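Local coordinates for beta-alanyl-CoA:ammonia lyase 2 (Clostridium propionicum, PDB 4MTU), which catalyses the reversible elimination of ammonia from beta-alanyl-CoA to give acryloyl-CoA and belongs to the hot dog fold superfamily, at the interface of chains A and B. Sequence-based numbering; all coordinates share one arbitrary frame. Chains: chain A/B, Beta-alanyl-CoA:ammonia lyase 2.

The interface of chains A and B. Residues chain A 52-57; chain B 54-58.
Strands 50-54 and 56-59 of chain A, with A:Lys55 as the loop residue between them, run antiparallel to the same segment of chain B, so that two hot dog subunits meet edge to edge across a two-fold axis. The pairing illustrates how strands of one subunit can be matched to those of the next by main-chain bonds. The amide N of A:Tyr54 gives a hydrogen bond of 2.9 Å to the carbonyl O of B:Ile57, moderately bent (145° at the hydrogen) and reaching that oxygen from above the carbonyl plane, not on a lone pair. The return bond within the same pair, from B:Ile57 N to A:Tyr54 O, is weak, with only 121° at the hydrogen. Symmetry repeats both bonds between A:Ile57 and B:Tyr54. Bridging between A:Gly53 and B:Glu58 carries the ladder one step further.

Water supplements both tyrosine-isoleucine pairs. Water 1 lies 2.9 Å from B:Ile57 O. The same water is 3.2 Å from A:Tyr54 O, and water 2 links the twin carbonyls of A:Ile57 and B:Tyr54 in the same way.

Side chains close the middle of the seam. In A:Ile57 and B:Ile57 CG1 stands anti to the carbonyl carbon and the chain runs on extended to CD1, which carries that methyl toward the axis; there A:Ile57 CD1 and B:Ile57 CD1 meet tip to tip at 3.6 Å, the two side chains crossing obliquely. A:Ile57 CD1 also lies 3.7 Å above the plane of the A:Tyr54 ring, over one face but displaced toward the rim, and B:Ile57 CD1 does the same over B:Tyr54. Each ring is turned about CB-CG so that its plane stands nearly perpendicular to the CA-CB-CG plane (chi2 92°), and thus backs the methyl that makes the contact. The kink falls at A:Asp56 and B:Asp56, which take up a left-handed backbone conformation just ahead of A:Ile57 and B:Ile57, whose N and O both face the partner strand. The site pairs the edge strands of two copies and probably helps to hold them together in the six-copy assembly.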
loop_
_atom_site.group_PDB
_atom_site.type_symbol
_atom_site.label_atom_id
_atom_site.label_comp_id
_atom_site.label_asym_id
_atom_site.label_seq_id
_atom_site.Cartn_x
_atom_site.Cartn_y
_atom_site.Cartn_z
ATOM N N LEU A 52 -16.010 -16.299 9.590
ATOM C CA LEU A 52 -16.513 -16.362 10.944
ATOM C C LEU A 52 -15.447 -16.334 12.030
ATOM O O LEU A 52 -15.625 -15.777 13.105
ATOM C CB LEU A 52 -17.338 -17.645 11.211
ATOM C CG LEU A 52 -18.663 -17.691 10.395
ATOM C CD1 LEU A 52 -19.299 -19.051 10.610
ATOM C CD2 LEU A 52 -19.596 -16.593 10.861
ATOM N N GLY A 53 -14.350 -17.050 11.787
ATOM C CA GLY A 53 -13.308 -17.136 12.834
ATOM C C GLY A 53 -12.366 -18.259 12.530
ATOM O O GLY A 53 -12.432 -18.980 11.527
ATOM N N TYR A 54 -11.395 -18.382 13.466
ATOM C CA TYR A 54 -10.388 -19.422 13.448
ATOM C C TYR A 54 -10.311 -20.096 14.777
ATOM O O TYR A 54 -10.374 -19.530 15.841
ATOM C CB TYR A 54 -9.021 -18.856 13.137
ATOM C CG TYR A 54 -8.749 -18.328 11.745
ATOM C CD1 TYR A 54 -8.936 -16.999 11.421
ATOM C CD2 TYR A 54 -8.258 -19.137 10.754
ATOM C CE1 TYR A 54 -8.681 -16.491 10.194
ATOM C CE2 TYR A 54 -7.965 -18.665 9.506
ATOM C CZ TYR A 54 -8.176 -17.317 9.197
ATOM O OH TYR A 54 -7.866 -16.886 7.963
ATOM N N LYS A 55 -9.684 -21.329 14.674
ATOM C CA LYS A 55 -9.129 -22.049 15.837
ATOM C C LYS A 55 -7.719 -22.528 15.524
ATOM O O LYS A 55 -7.401 -22.953 14.399
ATOM C CB LYS A 55 -10.011 -23.272 16.183
ATOM N N ASP A 56 -6.825 -22.480 16.526
ATOM C CA ASP A 56 -5.554 -23.161 16.458
ATOM C C ASP A 56 -4.725 -22.531 15.337
ATOM O O ASP A 56 -4.113 -23.325 14.615
ATOM C CB ASP A 56 -5.695 -24.655 16.339
ATOM C CG ASP A 56 -6.385 -25.199 17.576
ATOM O OD1 ASP A 56 -6.013 -24.836 18.724
ATOM O OD2 ASP A 56 -7.363 -25.951 17.393
ATOM N N ILE A 57 -4.746 -21.146 15.210
ATOM C CA ILE A 57 -3.709 -20.655 14.298
ATOM C C ILE A 57 -2.373 -20.936 14.990
ATOM O O ILE A 57 -2.193 -20.517 16.159
ATOM C CB ILE A 57 -3.830 -19.191 13.962
ATOM C CG1 ILE A 57 -5.127 -18.886 13.202
ATOM C CG2 ILE A 57 -2.589 -18.738 13.210
ATOM C CD1 ILE A 57 -5.368 -17.447 12.933
ATOM N N TYR B 54 -2.883 -18.115 17.681
ATOM C CA TYR B 54 -4.153 -17.745 18.271
ATOM C C TYR B 54 -4.969 -18.961 18.555
ATOM O O TYR B 54 -5.058 -19.918 17.824
ATOM C CB TYR B 54 -4.951 -16.859 17.343
ATOM C CG TYR B 54 -4.466 -15.450 17.082
ATOM C CD1 TYR B 54 -3.641 -15.150 16.015
ATOM C CD2 TYR B 54 -4.862 -14.398 17.865
ATOM C CE1 TYR B 54 -3.208 -13.899 15.741
ATOM C CE2 TYR B 54 -4.467 -13.113 17.614
ATOM C CZ TYR B 54 -3.620 -12.836 16.536
ATOM O OH TYR B 54 -3.262 -11.560 16.314
ATOM N N LYS B 55 -5.970 -18.685 19.474
ATOM C CA LYS B 55 -7.148 -19.555 19.668
ATOM C C LYS B 55 -8.415 -18.715 19.673
ATOM O O LYS B 55 -8.459 -17.588 20.200
ATOM C CB LYS B 55 -7.040 -20.313 21.013
ATOM N N ASP B 56 -9.499 -19.249 19.086
ATOM C CA ASP B 56 -10.824 -18.701 19.268
ATOM C C ASP B 56 -10.857 -17.301 18.655
ATOM O O ASP B 56 -11.444 -16.440 19.322
ATOM C CB ASP B 56 -11.284 -18.746 20.700
ATOM C CG ASP B 56 -11.372 -20.190 21.159
ATOM O OD1 ASP B 56 -11.939 -21.054 20.439
ATOM O OD2 ASP B 56 -10.801 -20.478 22.230
ATOM N N ILE B 57 -10.219 -17.106 17.435
ATOM C CA ILE B 57 -10.559 -15.816 16.828
ATOM C C ILE B 57 -12.040 -15.906 16.452
ATOM O O ILE B 57 -12.431 -16.866 15.744
ATOM C CB ILE B 57 -9.729 -15.470 15.618
ATOM C CG1 ILE B 57 -8.247 -15.301 15.973
ATOM C CG2 ILE B 57 -10.314 -14.243 14.936
ATOM C CD1 ILE B 57 -7.352 -15.066 14.814
ATOM N N GLU B 58 -12.859 -14.950 16.848
ATOM C CA GLU B 58 -14.203 -14.811 16.402
ATOM C C GLU B 58 -14.449 -13.422 15.816
ATOM O O GLU B 58 -14.105 -12.436 16.429
ATOM C CB GLU B 58 -15.151 -15.024 17.581
ATOM C CG GLU B 58 -14.990 -16.299 18.349
HETATM O O HOH W 1 -13.514 -19.395 16.600
HETATM O O HOH W 2 -2.642 -21.903 18.644
#